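Local coordinates for protein dehalogenase (Rhodospirillaceae, PDB 6A41) that probably removes halide from haloalcohols to give epoxides, as halohydrin dehalogenases related to the short-chain dehydrogenases/reductases do, at residues A[90-93]-A[94-97]; A[96-99]-A[100-104]. All coordinates share one frame; numbering follows the deposited sequence.

Contact 1 (A[90-93]-A[94-97])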
ATOM      1  N   LYS A  90       0.945 -23.796  11.209  1.00 15.54           N
ATOM      2  CA  LYS A  90       0.896 -24.240   9.796  1.00 16.03           C
ATOM      3  C   LYS A  90      -0.486 -24.766   9.666  1.00 15.90           C
ATOM      4  O   LYS A  90      -0.892 -25.673  10.389  1.00 15.35           O
ATOM      5  CB  LYS A  90       1.942 -25.317   9.444  1.00 20.18           C
ATOM      6  CG  LYS A  90       2.052 -25.601   7.932  1.00 21.64           C
ATOM      7  CD  LYS A  90       3.279 -26.446   7.495  1.00 25.50           C
ATOM      8  CE  LYS A  90       3.340 -26.466   5.953  1.00 28.45           C
ATOM      9  NZ  LYS A  90       2.283 -27.396   5.427  1.00 33.01           N
ATOM     10  N   ALA A  91      -1.255 -24.202   8.750  1.00 13.99           N
ATOM     11  CA  ALA A  91      -2.674 -24.476   8.629  1.00 14.58           C
ATOM     12  C   ALA A  91      -3.150 -24.368   7.188  1.00 14.64           C
ATOM     13  O   ALA A  91      -3.873 -23.374   6.863  1.00 13.24           O
ATOM     14  CB  ALA A  91      -3.472 -23.515   9.506  1.00 14.32           C
ATOM     15  N   PRO A  92      -2.674 -25.285   6.313  1.00 16.11           N
ATOM     16  CA  PRO A  92      -3.330 -25.324   4.945  1.00 16.53           C
ATOM     17  C   PRO A  92      -4.843 -25.414   5.042  1.00 17.19           C
ATOM     18  O   PRO A  92      -5.358 -25.964   6.038  1.00 15.53           O
ATOM     19  CB  PRO A  92      -2.666 -26.542   4.261  1.00 16.98           C
ATOM     20  CG  PRO A  92      -1.993 -27.294   5.370  1.00 17.60           C
ATOM     21  CD  PRO A  92      -1.860 -26.482   6.591  1.00 16.16           C
ATOM     22  N   LEU A  93      -5.574 -24.864   4.045  1.00 18.72           N
ATOM     23  CA  LEU A  93      -7.039 -24.962   3.994  1.00 19.65           C
ATOM     24  C   LEU A  93      -7.604 -26.256   4.493  1.00 20.62           C
ATOM     25  O   LEU A  93      -8.524 -26.230   5.310  1.00 23.13           O
ATOM     26  CB  LEU A  93      -7.533 -24.821   2.562  1.00 20.64           C
ATOM     27  CG  LEU A  93      -7.702 -23.361   2.223  1.00 21.32           C
ATOM     28  CD1 LEU A  93      -7.991 -23.298   0.750  1.00 22.89           C
ATOM     29  CD2 LEU A  93      -8.765 -22.560   2.969  1.00 20.33           C
ATOM     30  N   GLY A  94      -7.054 -27.355   4.013  1.00 20.16           N
ATOM     31  CA  GLY A  94      -7.540 -28.698   4.301  1.00 21.22           C
ATOM     32  C   GLY A  94      -7.317 -29.138   5.697  1.00 21.24           C
ATOM     33  O   GLY A  94      -7.951 -30.079   6.112  1.00 24.29           O
ATOM     34  N   GLU A  95      -6.426 -28.536   6.460  1.00 19.50           N
ATOM     35  CA  GLU A  95      -6.204 -28.948   7.849  1.00 20.86           C
ATOM     36  C   GLU A  95      -6.534 -27.850   8.879  1.00 19.12           C
ATOM     37  O   GLU A  95      -6.541 -28.131  10.036  1.00 16.33           O
ATOM     38  CB  GLU A  95      -4.718 -29.292   8.081  1.00 25.35           C
ATOM     39  CG  GLU A  95      -4.163 -30.386   7.191  1.00 29.44           C
ATOM     40  CD  GLU A  95      -2.578 -30.409   7.234  1.00 33.25           C
ATOM     41  OE1 GLU A  95      -2.001 -30.122   8.293  1.00 37.22           O
ATOM     42  OE2 GLU A  95      -1.913 -30.622   6.193  1.00 37.20           O
ATOM     43  N   ALA A  96      -6.801 -26.608   8.462  1.00 15.28           N
ATOM     44  CA  ALA A  96      -6.884 -25.510   9.371  1.00 15.62           C
ATOM     45  C   ALA A  96      -8.100 -25.748  10.265  1.00 16.04           C
ATOM     46  O   ALA A  96      -9.106 -26.196   9.766  1.00 13.99           O
ATOM     47  CB  ALA A  96      -7.100 -24.189   8.649  1.00 15.19           C
ATOM     48  N   ARG A  97      -7.959 -25.435  11.556  1.00 17.11           N
ATOM     49  CA  ARG A  97      -9.084 -25.570  12.471  1.00 18.65           C
ATOM     50  C   ARG A  97      -9.678 -24.190  12.729  1.00 16.64           C
ATOM     51  O   ARG A  97      -9.010 -23.243  13.148  1.00 13.44           O
ATOM     52  CB  ARG A  97      -8.735 -26.252  13.799  1.00 21.30           C
ATOM     53  CG  ARG A  97      -8.001 -27.578  13.655  1.00 25.43           C
ATOM     54  CD  ARG A  97      -7.706 -28.329  14.998  1.00 30.35           C
ATOM     55  NE  ARG A  97      -7.486 -27.423  16.134  1.00 35.06           N
ATOM     56  CZ  ARG A  97      -7.053 -27.771  17.358  1.00 39.28           C
ATOM     57  NH1 ARG A  97      -6.778 -29.039  17.689  1.00 43.09           N
ATOM     58  NH2 ARG A  97      -6.917 -26.824  18.263  1.00 38.65           N
TER
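The carbonyl oxygen of Pro92 is gripped by two successive amides from the far side of a tight turn. The shorter bond runs from Glu95 N to Pro92 O at 2.8 Å, with an N-H...O angle of 152°; its donor sits well above the carbonyl plane. Ala96 N reaches the same Pro92 O at 2.9 Å, but this second bond is strongly bent and weak. The first closes a type I beta turn across residues 92-95, with Leu93 and Gly94 at its corners; the second is added one residue further on. Glu95 then folds its side chain back along the turn: CG lies beside its own backbone N (chi1 -58°), the rest runs extended, and the carboxylate comes up against the CG-CD side of the Pro92 ring, OE2 3.4 Å from Pro92 CG. Lys90 NZ lies 5.3 Å from Glu95 OE2, too far for an ion pair, though its charge may favour this placement of the carboxylate. Where the chain enters and leaves the turn the two alanines meet methyl to methyl, Ala91 CB and Ala96 CB being 3.8 Å apart. The corner itself docks on the second subunit, where Glu166 accepts the Leu93 amide and Gln117 donates to the Leu93 carbonyl, while Phe113 of that subunit packs on Leu93 and Ala96. With Pro92 O engaged inside the turn and both backbone polar atoms of Leu93 bonded across the interface, the internal bonds set the turn's shape and the external ones fix its place against the second subunit.

Contact 2 (A[96-99]-A[100-104])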
ATOM      1  N   ALA A  96      -6.801 -26.608   8.462  1.00 15.28           N
ATOM      2  CA  ALA A  96      -6.884 -25.510   9.371  1.00 15.62           C
ATOM      3  C   ALA A  96      -8.100 -25.748  10.265  1.00 16.04           C
ATOM      4  O   ALA A  96      -9.106 -26.196   9.766  1.00 13.99           O
ATOM      5  CB  ALA A  96      -7.100 -24.189   8.649  1.00 15.19           C
ATOM      6  N   ARG A  97      -7.959 -25.435  11.556  1.00 17.11           N
ATOM      7  CA  ARG A  97      -9.084 -25.570  12.471  1.00 18.65           C
ATOM      8  C   ARG A  97      -9.678 -24.190  12.729  1.00 16.64           C
ATOM      9  O   ARG A  97      -9.010 -23.243  13.148  1.00 13.44           O
ATOM     10  CB  ARG A  97      -8.735 -26.252  13.799  1.00 21.30           C
ATOM     11  CG  ARG A  97      -8.001 -27.578  13.655  1.00 25.43           C
ATOM     12  CD  ARG A  97      -7.706 -28.329  14.998  1.00 30.35           C
ATOM     13  NE  ARG A  97      -7.486 -27.423  16.134  1.00 35.06           N
ATOM     14  CZ  ARG A  97      -7.053 -27.771  17.358  1.00 39.28           C
ATOM     15  NH1 ARG A  97      -6.778 -29.039  17.689  1.00 43.09           N
ATOM     16  NH2 ARG A  97      -6.917 -26.824  18.263  1.00 38.65           N
ATOM     17  N   ILE A  98     -10.970 -24.133  12.547  1.00 15.91           N
ATOM     18  CA  ILE A  98     -11.675 -22.881  12.694  1.00 16.61           C
ATOM     19  C   ILE A  98     -11.507 -22.326  14.091  1.00 15.88           C
ATOM     20  O   ILE A  98     -11.344 -21.114  14.269  1.00 14.15           O
ATOM     21  CB  ILE A  98     -13.142 -23.082  12.422  1.00 19.20           C
ATOM     22  CG1 ILE A  98     -13.394 -23.469  10.949  1.00 20.04           C
ATOM     23  CG2 ILE A  98     -13.923 -21.834  12.788  1.00 20.51           C
ATOM     24  CD1 ILE A  98     -12.879 -22.462   9.962  1.00 20.38           C
ATOM     25  N   GLU A  99     -11.604 -23.194  15.117  1.00 16.55           N
ATOM     26  CA  GLU A  99     -11.378 -22.752  16.544  1.00 17.99           C
ATOM     27  C   GLU A  99      -9.989 -22.082  16.738  1.00 16.05           C
ATOM     28  O   GLU A  99      -9.897 -21.139  17.464  1.00 14.75           O
ATOM     29  CB  GLU A  99     -11.548 -23.916  17.548  1.00 23.07           C
ATOM     30  CG  GLU A  99     -10.444 -24.946  17.291  1.00 28.79           C
ATOM     31  CD  GLU A  99     -10.461 -26.272  18.126  1.00 37.40           C
ATOM     32  OE1 GLU A  99     -10.082 -26.195  19.369  1.00 38.66           O
ATOM     33  OE2 GLU A  99     -10.764 -27.365  17.486  1.00 40.75           O
ATOM     34  N   ASP A 100      -8.936 -22.552  16.067  1.00 15.31           N
ATOM     35  CA  ASP A 100      -7.610 -21.889  16.150  1.00 14.95           C
ATOM     36  C   ASP A 100      -7.676 -20.497  15.466  1.00 12.89           C
ATOM     37  O   ASP A 100      -7.012 -19.627  15.872  1.00 13.07           O
ATOM     38  CB  ASP A 100      -6.523 -22.685  15.449  1.00 14.67           C
ATOM     39  CG  ASP A 100      -6.315 -24.072  16.049  1.00 17.07           C
ATOM     40  OD1 ASP A 100      -6.727 -24.317  17.193  1.00 15.57           O
ATOM     41  OD2 ASP A 100      -5.792 -24.927  15.293  1.00 15.96           O
ATOM     42  N   PHE A 101      -8.394 -20.372  14.374  1.00 12.69           N
ATOM     43  CA  PHE A 101      -8.567 -19.055  13.706  1.00 11.87           C
ATOM     44  C   PHE A 101      -9.247 -18.042  14.678  1.00 11.72           C
ATOM     45  O   PHE A 101      -8.797 -16.906  14.882  1.00 10.22           O
ATOM     46  CB  PHE A 101      -9.312 -19.201  12.343  1.00 12.04           C
ATOM     47  CG  PHE A 101      -9.356 -17.937  11.504  1.00 11.41           C
ATOM     48  CD1 PHE A 101      -8.453 -16.929  11.623  1.00 11.10           C
ATOM     49  CD2 PHE A 101     -10.197 -17.873  10.433  1.00 12.13           C
ATOM     50  CE1 PHE A 101      -8.501 -15.840  10.763  1.00 11.21           C
ATOM     51  CE2 PHE A 101     -10.302 -16.785   9.645  1.00 11.71           C
ATOM     52  CZ  PHE A 101      -9.439 -15.798   9.771  1.00 11.28           C
ATOM     53  N   ARG A 102     -10.314 -18.470  15.347  1.00 12.11           N
ATOM     54  CA  ARG A 102     -10.938 -17.663  16.316  1.00 12.68           C
ATOM     55  C   ARG A 102     -10.029 -17.266  17.500  1.00 12.75           C
ATOM     56  O   ARG A 102     -10.074 -16.109  17.933  1.00 11.66           O
ATOM     57  CB  ARG A 102     -12.208 -18.407  16.927  1.00 14.73           C
ATOM     58  CG  ARG A 102     -13.350 -18.588  15.913  1.00 16.19           C
ATOM     59  CD  ARG A 102     -14.627 -19.148  16.558  1.00 17.94           C
ATOM     60  NE  ARG A 102     -15.628 -19.386  15.561  1.00 18.02           N
ATOM     61  CZ  ARG A 102     -16.086 -20.584  15.280  1.00 20.25           C
ATOM     62  NH1 ARG A 102     -15.662 -21.608  15.985  1.00 22.34           N
ATOM     63  NH2 ARG A 102     -17.010 -20.730  14.359  1.00 20.89           N
ATOM     64  N   ASP A 103      -9.289 -18.251  18.042  1.00 12.96           N
ATOM     65  CA  ASP A 103      -8.289 -17.998  19.080  1.00 14.39           C
ATOM     66  C   ASP A 103      -7.194 -16.989  18.631  1.00 13.21           C
ATOM     67  O   ASP A 103      -6.835 -16.110  19.422  1.00 13.43           O
ATOM     68  CB  ASP A 103      -7.641 -19.292  19.584  1.00 16.23           C
ATOM     69  CG  ASP A 103      -8.651 -20.190  20.317  1.00 20.37           C
ATOM     70  OD1 ASP A 103      -9.842 -19.784  20.555  1.00 22.77           O
ATOM     71  OD2 ASP A 103      -8.332 -21.338  20.611  1.00 23.37           O
ATOM     72  N   ALA A 104      -6.681 -17.106  17.388  1.00 11.79           N
ATOM     73  CA  ALA A 104      -5.721 -16.140  16.859  1.00 11.34           C
ATOM     74  C   ALA A 104      -6.281 -14.779  16.804  1.00 10.79           C
ATOM     75  O   ALA A 104      -5.608 -13.799  17.188  1.00  9.81           O
ATOM     76  CB  ALA A 104      -5.266 -16.580  15.497  1.00 11.51           C
TER
HETATM   77  O   HOH W   1      -5.334 -24.584  12.751  1.00 13.57           O
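The chain turns into helix at Arg97, the N-cap residue, whose carbonyl oxygen takes the amide of Phe101 (Arg97 O to Phe101 N 3.2 Å) and, weakly, that of Asp100. This is the first turn of the long helix 98-126, which in the Rossmann-like fold of the short-chain dehydrogenase/reductase superfamily follows the fourth strand of the sheet and contributes to a subunit interface. The next amides continue the ladder: Arg102 N bonds to Ile98 O and Asp103 N to Glu99 O. Outside the backbone, Arg97 bends at its third torsion (chi3 -32°), bringing its guanidinium alongside the first turn to meet Asp100. The resulting salt bridge joins Arg97 NH2 to Asp100 OD1 at 2.7 Å; OD1 uses its syn lone pair, and the two flat groups are turned 39° apart. The other carboxylate oxygen, Asp100 OD2, accepts a hydrogen bond from a water 2.6 Å away, and that water accepts from Arg97 N at 3.0 Å, a water-mediated version of one half of a capping box, from the N3 carboxylate to the N-cap amide. Glu99 completes a charge network from one face of the Arg97 guanidinium. Its OE1, 3.4 Å from Arg97 NH2 but well out of plane, makes a long, weak ion pair, with no N-H pointing at the oxygen; it may also offset the closeness of the two carboxylates. Phe101 faces inward, packing on helix 147-158 and meeting Phe113 of the second subunit edge-to-face. Arg102 forms a salt bridge to Glu106 of the second subunit, while the methyl Ile98 CG2 rests over the centre of one face of its guanidinium, 3.5 Å from Arg102 CZ.

In the fold
Leaving the end of strand 79-83, the chain crosses a loop and reaches contact 1, where 94-97 folds back on 90-93 to close the turn. It then runs directly into contact 2, the opening of helix 98-126, which leads on to strand 129-136 in a beta-alpha-beta crossover. The contacts neither nest nor cross; they follow in series, overlapping at Ala96 and Arg97, with centres about 9 Å apart. Contact 1 ties the loop to the neighbouring loop at Asn145, and at contact 2 Phe101 and Ala104 rest on helix 147-158. Both border the second subunit, meeting its Phe113 and Gln117, so turn and helix start belong to one interface with that subunit.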